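Local coordinates for De Novo Protein OR329 (Artificial gene, PDB 4HXT), which is a computationally designed armadillo-repeat protein with no known natural function, probably built as a solenoid scaffold for work on self-assembling oligomers, at residues A[3-11]-A[22-30]; A[61-72]-A[101-112]. All coordinates share one frame; numbering follows the deposited sequence.

Interaction 1: residues A[3-11]-A[22-30]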
loop_
_atom_site.group_PDB
_atom_site.type_symbol
_atom_site.label_atom_id
_atom_site.label_comp_id
_atom_site.label_asym_id
_atom_site.label_seq_id
_atom_site.Cartn_x
_atom_site.Cartn_y
_atom_site.Cartn_z
ATOM N N ASP A 3 29.484 15.622 16.047
ATOM C CA ASP A 3 30.286 14.636 15.328
ATOM C C ASP A 3 29.745 14.237 13.954
ATOM O O ASP A 3 30.509 14.113 12.994
ATOM C CB ASP A 3 30.472 13.394 16.203
ATOM C CG ASP A 3 31.491 13.613 17.317
ATOM O OD1 ASP A 3 31.609 14.758 17.807
ATOM O OD2 ASP A 3 32.167 12.637 17.708
ATOM N N VAL A 4 28.436 14.038 13.850
ATOM C CA VAL A 4 27.841 13.655 12.578
ATOM C C VAL A 4 27.951 14.796 11.579
ATOM O O VAL A 4 28.252 14.580 10.405
ATOM C CB VAL A 4 26.356 13.265 12.746
ATOM C CG1 VAL A 4 25.713 13.045 11.388
ATOM C CG2 VAL A 4 26.248 12.000 13.570
ATOM N N GLU A 5 27.715 16.017 12.047
ATOM C CA GLU A 5 27.791 17.177 11.176
ATOM C C GLU A 5 29.202 17.356 10.627
ATOM O O GLU A 5 29.379 17.834 9.508
ATOM C CB GLU A 5 27.333 18.426 11.929
ATOM C CG GLU A 5 25.859 18.362 12.319
ATOM C CD GLU A 5 25.384 19.593 13.054
ATOM O OE1 GLU A 5 25.893 19.857 14.164
ATOM O OE2 GLU A 5 24.499 20.294 12.518
ATOM N N LYS A 6 30.204 16.968 11.410
ATOM C CA LYS A 6 31.588 17.070 10.971
ATOM C C LYS A 6 31.856 16.064 9.852
ATOM O O LYS A 6 32.494 16.393 8.852
ATOM C CB LYS A 6 32.537 16.838 12.148
ATOM C CG LYS A 6 32.561 18.000 13.133
ATOM C CD LYS A 6 33.557 17.763 14.260
ATOM C CE LYS A 6 33.679 19.009 15.133
ATOM N NZ LYS A 6 34.590 18.824 16.301
ATOM N N LEU A 7 31.363 14.843 10.016
ATOM C CA LEU A 7 31.525 13.812 8.996
ATOM C C LEU A 7 30.894 14.265 7.685
ATOM O O LEU A 7 31.486 14.124 6.618
ATOM C CB LEU A 7 30.851 12.519 9.454
ATOM C CG LEU A 7 31.711 11.389 10.025
ATOM C CD1 LEU A 7 32.886 11.947 10.795
ATOM C CD2 LEU A 7 30.848 10.504 10.911
ATOM N N VAL A 8 29.680 14.801 7.778
ATOM C CA VAL A 8 28.948 15.273 6.610
ATOM C C VAL A 8 29.712 16.385 5.901
ATOM O O VAL A 8 29.591 16.556 4.685
ATOM C CB VAL A 8 27.545 15.790 7.007
ATOM C CG1 VAL A 8 26.885 16.479 5.819
ATOM C CG2 VAL A 8 26.680 14.624 7.497
ATOM N N LYS A 9 30.497 17.141 6.660
ATOM C CA LYS A 9 31.274 18.222 6.069
ATOM C C LYS A 9 32.445 17.635 5.281
ATOM O O LYS A 9 32.799 18.131 4.211
ATOM C CB LYS A 9 31.803 19.168 7.151
ATOM C CG LYS A 9 32.339 20.475 6.589
ATOM C CD LYS A 9 33.008 21.329 7.652
ATOM C CE LYS A 9 33.317 22.717 7.111
ATOM N NZ LYS A 9 34.008 22.653 5.792
ATOM N N LEU A 10 33.032 16.567 5.813
ATOM C CA LEU A 10 34.165 15.907 5.172
ATOM C C LEU A 10 33.772 15.237 3.854
ATOM O O LEU A 10 34.626 14.929 3.019
ATOM C CB LEU A 10 34.765 14.868 6.128
ATOM C CG LEU A 10 35.375 15.447 7.410
ATOM C CD1 LEU A 10 35.772 14.328 8.366
ATOM C CD2 LEU A 10 36.584 16.300 7.045
ATOM N N LEU A 11 32.478 15.007 3.667
ATOM C CA LEU A 11 31.992 14.388 2.446
ATOM C C LEU A 11 32.289 15.297 1.267
ATOM O O LEU A 11 32.408 14.851 0.129
ATOM C CB LEU A 11 30.483 14.157 2.527
ATOM C CG LEU A 11 30.018 13.089 3.512
ATOM C CD1 LEU A 11 28.495 13.114 3.615
ATOM C CD2 LEU A 11 30.518 11.718 3.051
ATOM N N ALA A 22 34.708 9.366 5.076
ATOM C CA ALA A 22 33.582 10.020 5.740
ATOM C C ALA A 22 32.293 9.252 5.438
ATOM O O ALA A 22 31.484 8.997 6.334
ATOM C CB ALA A 22 33.452 11.478 5.271
ATOM N N ALA A 23 32.107 8.888 4.172
ATOM C CA ALA A 23 30.926 8.148 3.755
ATOM C C ALA A 23 30.921 6.785 4.437
ATOM O O ALA A 23 29.877 6.307 4.875
ATOM C CB ALA A 23 30.926 7.973 2.242
ATOM N N ARG A 24 32.093 6.168 4.527
ATOM C CA ARG A 24 32.209 4.858 5.152
ATOM C C ARG A 24 31.844 4.956 6.631
ATOM O O ARG A 24 31.106 4.118 7.152
ATOM C CB ARG A 24 33.630 4.318 4.967
ATOM C CG ARG A 24 33.755 2.820 5.150
ATOM C CD ARG A 24 34.867 2.237 4.286
ATOM N NE ARG A 24 36.179 2.828 4.544
ATOM C CZ ARG A 24 36.796 3.677 3.726
ATOM N NH1 ARG A 24 36.221 4.047 2.589
ATOM N NH2 ARG A 24 38.000 4.140 4.033
ATOM N N ASP A 25 32.338 5.991 7.306
ATOM C CA ASP A 25 32.022 6.166 8.718
ATOM C C ASP A 25 30.532 6.442 8.893
ATOM O O ASP A 25 29.921 5.987 9.856
ATOM C CB ASP A 25 32.842 7.306 9.334
ATOM C CG ASP A 25 34.323 6.987 9.402
ATOM O OD1 ASP A 25 34.667 5.821 9.679
ATOM O OD2 ASP A 25 35.144 7.903 9.192
ATOM N N LEU A 26 29.944 7.184 7.960
ATOM C CA LEU A 26 28.519 7.479 8.040
ATOM C C LEU A 26 27.717 6.199 7.804
ATOM O O LEU A 26 26.676 5.985 8.423
ATOM C CB LEU A 26 28.136 8.554 7.017
ATOM C CG LEU A 26 28.507 9.985 7.424
ATOM C CD1 LEU A 26 28.344 10.933 6.248
ATOM C CD2 LEU A 26 27.622 10.420 8.586
ATOM N N ALA A 27 28.210 5.346 6.912
ATOM C CA ALA A 27 27.536 4.084 6.622
ATOM C C ALA A 27 27.515 3.232 7.895
ATOM O O ALA A 27 26.488 2.641 8.245
ATOM C CB ALA A 27 28.261 3.347 5.499
ATOM N N GLU A 28 28.651 3.181 8.587
ATOM C CA GLU A 28 28.755 2.422 9.830
ATOM C C GLU A 28 27.802 2.989 10.874
ATOM O O GLU A 28 27.103 2.243 11.555
ATOM C CB GLU A 28 30.194 2.452 10.354
ATOM C CG GLU A 28 31.046 1.291 9.863
ATOM C CD GLU A 28 32.513 1.651 9.700
ATOM O OE1 GLU A 28 33.107 2.210 10.646
ATOM O OE2 GLU A 28 33.073 1.367 8.619
ATOM N N ILE A 29 27.771 4.313 10.992
ATOM C CA ILE A 29 26.884 4.963 11.946
ATOM C C ILE A 29 25.428 4.656 11.602
ATOM O O ILE A 29 24.593 4.470 12.492
ATOM C CB ILE A 29 27.082 6.496 11.948
ATOM C CG1 ILE A 29 28.476 6.841 12.486
ATOM C CG2 ILE A 29 26.003 7.159 12.795
ATOM C CD1 ILE A 29 28.760 8.330 12.567
ATOM N N ALA A 30 25.133 4.596 10.306
ATOM C CA ALA A 30 23.780 4.316 9.842
ATOM C C ALA A 30 23.355 2.881 10.135
ATOM O O ALA A 30 22.166 2.603 10.271
ATOM C CB ALA A 30 23.669 4.598 8.347
#
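L7 and L26 pass flank to flank, running opposite ways, at the centre of this contact, CB of L7 resting 3.9 Å from CD2 of L26. Beyond them the L7 side chain meets I29 tip to tip, its CD2 only 3.4 Å from CD1 of I29, a tight fit. The isobutyl group of L26 is a bump that fills the hollow between V4, L7, V8 and L11: CD2 turns to V4 and L7, while CD1 meets V8 and presses against CD1 of L11 at 3.4 Å. With chi1 at -69° and chi2 extended (172°), L11 carries its other methyl, CD2, over the backbone of A22 and A23, 3.4 Å from N of A23. A22 suits the place of closest backbone approach because its small methyl fits beneath L10 and L11, with CB 3.6 Å from O of L7. L11 also packs on V48, L49 and L52 of helix 45-52, and L26 and I29 reach I40 of helix 34-42, so L11 and L26 belong to a wider hydrophobic core. Two roughly antiparallel helices, 142° between their directions and interlocked by branched aliphatic residues, are consistent with the N-terminal cap of an armadillo-type alpha solenoid.

Interaction 2: residues A[61-72]-A[101-112]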
loop_
_atom_site.group_PDB
_atom_site.type_symbol
_atom_site.label_atom_id
_atom_site.label_comp_id
_atom_site.label_asym_id
_atom_site.label_seq_id
_atom_site.Cartn_x
_atom_site.Cartn_y
_atom_site.Cartn_z
ATOM N N GLN A 61 31.323 6.723 -5.138
ATOM C CA GLN A 61 29.947 6.351 -5.441
ATOM C C GLN A 61 29.517 5.151 -4.613
ATOM O O GLN A 61 28.455 5.158 -3.995
ATOM C CB GLN A 61 29.802 5.979 -6.912
ATOM C CG GLN A 61 29.996 7.113 -7.891
ATOM C CD GLN A 61 29.755 6.653 -9.310
ATOM O OE1 GLN A 61 30.403 5.722 -9.785
ATOM N NE2 GLN A 61 28.814 7.293 -9.993
ATOM N N LYS A 62 30.349 4.114 -4.620
ATOM C CA LYS A 62 30.053 2.893 -3.884
ATOM C C LYS A 62 29.850 3.140 -2.391
ATOM O O LYS A 62 28.907 2.612 -1.800
ATOM C CB LYS A 62 31.170 1.862 -4.125
ATOM C CG LYS A 62 31.878 1.361 -2.883
ATOM C CD LYS A 62 33.048 0.459 -3.258
ATOM C CE LYS A 62 33.850 0.052 -2.034
ATOM N NZ LYS A 62 34.996 -0.833 -2.386
ATOM N N GLU A 63 30.720 3.947 -1.785
ATOM C CA GLU A 63 30.615 4.234 -0.354
ATOM C C GLU A 63 29.422 5.120 -0.035
ATOM O O GLU A 63 28.795 4.964 1.009
ATOM C CB GLU A 63 31.898 4.893 0.169
ATOM C CG GLU A 63 33.105 3.969 0.223
ATOM C CD GLU A 63 32.810 2.669 0.954
ATOM O OE1 GLU A 63 32.178 2.716 2.030
ATOM O OE2 GLU A 63 33.218 1.599 0.457
ATOM N N ALA A 64 29.112 6.059 -0.925
ATOM C CA ALA A 64 27.968 6.931 -0.703
ATOM C C ALA A 64 26.688 6.098 -0.833
ATOM O O ALA A 64 25.766 6.242 -0.033
ATOM C CB ALA A 64 27.964 8.077 -1.714
ATOM N N ALA A 65 26.640 5.226 -1.837
ATOM C CA ALA A 65 25.472 4.373 -2.046
ATOM C C ALA A 65 25.282 3.444 -0.843
ATOM O O ALA A 65 24.158 3.198 -0.394
ATOM C CB ALA A 65 25.637 3.556 -3.323
ATOM N N ARG A 66 26.392 2.937 -0.321
ATOM C CA ARG A 66 26.360 2.045 0.830
ATOM C C ARG A 66 25.791 2.764 2.057
ATOM O O ARG A 66 25.021 2.189 2.825
ATOM C CB ARG A 66 27.778 1.532 1.113
ATOM C CG ARG A 66 27.920 0.632 2.328
ATOM C CD ARG A 66 29.255 -0.107 2.272
ATOM N NE ARG A 66 29.570 -0.805 3.514
ATOM C CZ ARG A 66 30.019 -0.206 4.612
ATOM N NH1 ARG A 66 30.209 1.107 4.622
ATOM N NH2 ARG A 66 30.277 -0.918 5.701
ATOM N N ALA A 67 26.170 4.024 2.235
ATOM C CA ALA A 67 25.681 4.806 3.361
ATOM C C ALA A 67 24.181 5.055 3.216
ATOM O O ALA A 67 23.440 4.975 4.188
ATOM C CB ALA A 67 26.423 6.130 3.440
ATOM N N LEU A 68 23.743 5.354 1.995
ATOM C CA LEU A 68 22.331 5.616 1.736
ATOM C C LEU A 68 21.490 4.352 1.895
ATOM O O LEU A 68 20.351 4.409 2.362
ATOM C CB LEU A 68 22.157 6.209 0.333
ATOM C CG LEU A 68 22.586 7.676 0.204
ATOM C CD1 LEU A 68 22.663 8.088 -1.266
ATOM C CD2 LEU A 68 21.589 8.557 0.964
ATOM N N ALA A 69 22.055 3.211 1.508
ATOM C CA ALA A 69 21.356 1.940 1.630
ATOM C C ALA A 69 21.133 1.632 3.108
ATOM O O ALA A 69 20.085 1.111 3.489
ATOM C CB ALA A 69 22.165 0.823 0.977
ATOM N N ASN A 70 22.126 1.953 3.936
ATOM C CA ASN A 70 22.017 1.714 5.370
ATOM C C ASN A 70 20.990 2.670 5.960
ATOM O O ASN A 70 20.224 2.304 6.850
ATOM C CB ASN A 70 23.372 1.907 6.048
ATOM C CG ASN A 70 24.310 0.746 5.799
ATOM O OD1 ASN A 70 24.026 -0.127 4.978
ATOM N ND2 ASN A 70 25.436 0.729 6.502
ATOM N N ILE A 71 20.986 3.898 5.453
ATOM C CA ILE A 71 20.041 4.914 5.900
ATOM C C ILE A 71 18.624 4.485 5.518
ATOM O O ILE A 71 17.690 4.591 6.318
ATOM C CB ILE A 71 20.361 6.283 5.233
ATOM C CG1 ILE A 71 21.642 6.867 5.839
ATOM C CG2 ILE A 71 19.188 7.242 5.387
ATOM C CD1 ILE A 71 22.155 8.114 5.131
ATOM N N ALA A 72 18.481 3.987 4.291
ATOM C CA ALA A 72 17.185 3.556 3.777
ATOM C C ALA A 72 16.596 2.364 4.528
ATOM O O ALA A 72 15.422 2.045 4.363
ATOM C CB ALA A 72 17.297 3.234 2.288
ATOM N N GLU A 101 30.326 -3.277 -7.503
ATOM C CA GLU A 101 30.055 -2.878 -6.127
ATOM C C GLU A 101 29.068 -1.708 -6.117
ATOM O O GLU A 101 28.208 -1.617 -5.245
ATOM C CB GLU A 101 31.362 -2.484 -5.432
ATOM C CG GLU A 101 31.330 -2.618 -3.920
ATOM C CD GLU A 101 30.928 -4.013 -3.465
ATOM O OE1 GLU A 101 31.445 -5.001 -4.028
ATOM O OE2 GLU A 101 30.099 -4.120 -2.538
ATOM N N VAL A 102 29.196 -0.814 -7.091
ATOM C CA VAL A 102 28.293 0.326 -7.194
ATOM C C VAL A 102 26.902 -0.217 -7.513
ATOM O O VAL A 102 25.910 0.220 -6.942
ATOM C CB VAL A 102 28.732 1.294 -8.326
ATOM C CG1 VAL A 102 27.667 2.354 -8.561
ATOM C CG2 VAL A 102 30.054 1.955 -7.958
ATOM N N GLN A 103 26.846 -1.181 -8.429
ATOM C CA GLN A 103 25.584 -1.792 -8.820
ATOM C C GLN A 103 24.909 -2.434 -7.627
ATOM O O GLN A 103 23.714 -2.257 -7.403
ATOM C CB GLN A 103 25.813 -2.878 -9.865
ATOM C CG GLN A 103 26.121 -2.383 -11.244
ATOM C CD GLN A 103 26.111 -3.515 -12.238
ATOM O OE1 GLN A 103 26.983 -4.378 -12.216
ATOM N NE2 GLN A 103 25.108 -3.530 -13.109
ATOM N N LYS A 104 25.694 -3.200 -6.879
ATOM C CA LYS A 104 25.208 -3.911 -5.709
ATOM C C LYS A 104 24.680 -2.966 -4.635
ATOM O O LYS A 104 23.593 -3.172 -4.102
ATOM C CB LYS A 104 26.332 -4.772 -5.131
ATOM C CG LYS A 104 25.962 -5.529 -3.875
ATOM C CD LYS A 104 27.208 -5.995 -3.124
ATOM C CE LYS A 104 28.144 -6.803 -4.017
ATOM N NZ LYS A 104 29.391 -7.202 -3.302
ATOM N N GLU A 105 25.454 -1.936 -4.311
ATOM C CA GLU A 105 25.029 -0.975 -3.297
ATOM C C GLU A 105 23.801 -0.201 -3.767
ATOM O O GLU A 105 22.884 0.054 -2.985
ATOM C CB GLU A 105 26.156 0.008 -2.976
ATOM C CG GLU A 105 27.346 -0.606 -2.249
ATOM C CD GLU A 105 26.947 -1.413 -1.022
ATOM O OE1 GLU A 105 25.944 -1.062 -0.365
ATOM O OE2 GLU A 105 27.650 -2.395 -0.704
ATOM N N ALA A 106 23.784 0.170 -5.043
ATOM C CA ALA A 106 22.658 0.913 -5.593
ATOM C C ALA A 106 21.399 0.060 -5.520
ATOM O O ALA A 106 20.330 0.552 -5.155
ATOM C CB ALA A 106 22.942 1.311 -7.041
ATOM N N ALA A 107 21.527 -1.221 -5.864
ATOM C CA ALA A 107 20.385 -2.127 -5.829
ATOM C C ALA A 107 19.933 -2.376 -4.392
ATOM O O ALA A 107 18.733 -2.438 -4.112
ATOM C CB ALA A 107 20.732 -3.455 -6.515
ATOM N N ARG A 108 20.891 -2.523 -3.482
ATOM C CA ARG A 108 20.559 -2.751 -2.083
ATOM C C ARG A 108 19.826 -1.535 -1.516
ATOM O O ARG A 108 18.885 -1.679 -0.736
ATOM C CB ARG A 108 21.824 -3.024 -1.264
ATOM C CG ARG A 108 21.540 -3.336 0.201
ATOM C CD ARG A 108 22.767 -3.883 0.914
ATOM N NE ARG A 108 23.783 -2.870 1.177
ATOM C CZ ARG A 108 23.771 -2.041 2.219
ATOM N NH1 ARG A 108 22.792 -2.097 3.113
ATOM N NH2 ARG A 108 24.748 -1.158 2.368
ATOM N N ALA A 109 20.249 -0.336 -1.911
ATOM C CA ALA A 109 19.597 0.878 -1.426
ATOM C C ALA A 109 18.159 0.937 -1.938
ATOM O O ALA A 109 17.235 1.264 -1.193
ATOM C CB ALA A 109 20.363 2.114 -1.885
ATOM N N LEU A 110 17.979 0.622 -3.217
ATOM C CA LEU A 110 16.654 0.643 -3.814
ATOM C C LEU A 110 15.776 -0.428 -3.172
ATOM O O LEU A 110 14.587 -0.207 -2.936
ATOM C CB LEU A 110 16.761 0.440 -5.329
ATOM C CG LEU A 110 17.275 1.680 -6.065
ATOM C CD1 LEU A 110 17.502 1.371 -7.536
ATOM C CD2 LEU A 110 16.261 2.804 -5.913
ATOM N N ALA A 111 16.368 -1.581 -2.873
ATOM C CA ALA A 111 15.620 -2.658 -2.230
ATOM C C ALA A 111 15.118 -2.181 -0.862
ATOM O O ALA A 111 13.965 -2.419 -0.502
ATOM C CB ALA A 111 16.504 -3.900 -2.067
ATOM N N ASN A 112 15.980 -1.504 -0.107
ATOM C CA ASN A 112 15.593 -1.006 1.211
ATOM C C ASN A 112 14.561 0.102 1.098
ATOM O O ASN A 112 13.622 0.171 1.890
ATOM C CB ASN A 112 16.819 -0.514 1.991
ATOM C CG ASN A 112 17.751 -1.645 2.366
ATOM O OD1 ASN A 112 17.416 -2.817 2.188
ATOM N ND2 ASN A 112 18.921 -1.305 2.889
#
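R108 reaches across to N70 and grips its amide oxygen end-on: NH1 and NH2 both donate to OD1, at 3.0 Å from NH1 and 2.9 Å from NH2. The oxygen lies in the guanidinium plane, although the amide and guanidinium planes are turned 60° apart. The same arginine holds E105 of its own helix side-on, NE and NH2 sharing OE1, with the NH2 bond 3.0 Å long and OE1 met on its syn side. Long and bent at chi3 (73°), R108 can thus serve two acceptors, which together fix the rotation of its head. Under that head lies the methyl of A69, its CB centred over one guanidinium face and 3.5 Å from CZ. A69 is a knob in the hole formed by E105, R108, A109 and N112, and a side chain this small suits CA atoms of A69 and A109 that come within 3.7 Å. Such close, almost parallel packing, at 18°, joins equivalent helices of consecutive armadillo repeats, the stacking that builds the superhelix. N112 supplies another bridge: ND2 gives a hydrogen bond to O of A69, 2.7 Å away, an oxygen that lies in the amide plane of N112 although the donor stands above the carbonyl plane. Its OD1 is taken by R150, just as ND2 of N70 is spent on O of A27, so each asparagine is satisfied at both ends of its amide. Farther along, CB of A65 touches CB of E105 at 3.6 Å, and the aliphatic part of K62 passes obliquely over E101, whose carboxylate pairs with K104. The R66 chain lies alongside that of E105, its CB 3.5 Å from OE1 of E105.

How the interactions relate
Interaction 1 comes first along the chain, pairing helices 3-10 and 16-30 at the N-terminal end, and interaction 2 follows, pairing helices 58-71 and 100-113 nearer the middle. Their centres are about 15 Å apart. They share no helix but meet directly, because helix 16-30 lies against helix 58-71: besides the N70 amide link to helix 16-30, R24 packs on E63 and A30 on N70. Helices 16-30, 58-71 and 100-113 therefore form a continuous row. Interaction 1 sets helix 3-10 against the first of these in a roughly antiparallel pair, whereas interaction 2 is a step along the row, which continues through R150 and N154 of helix 142-155.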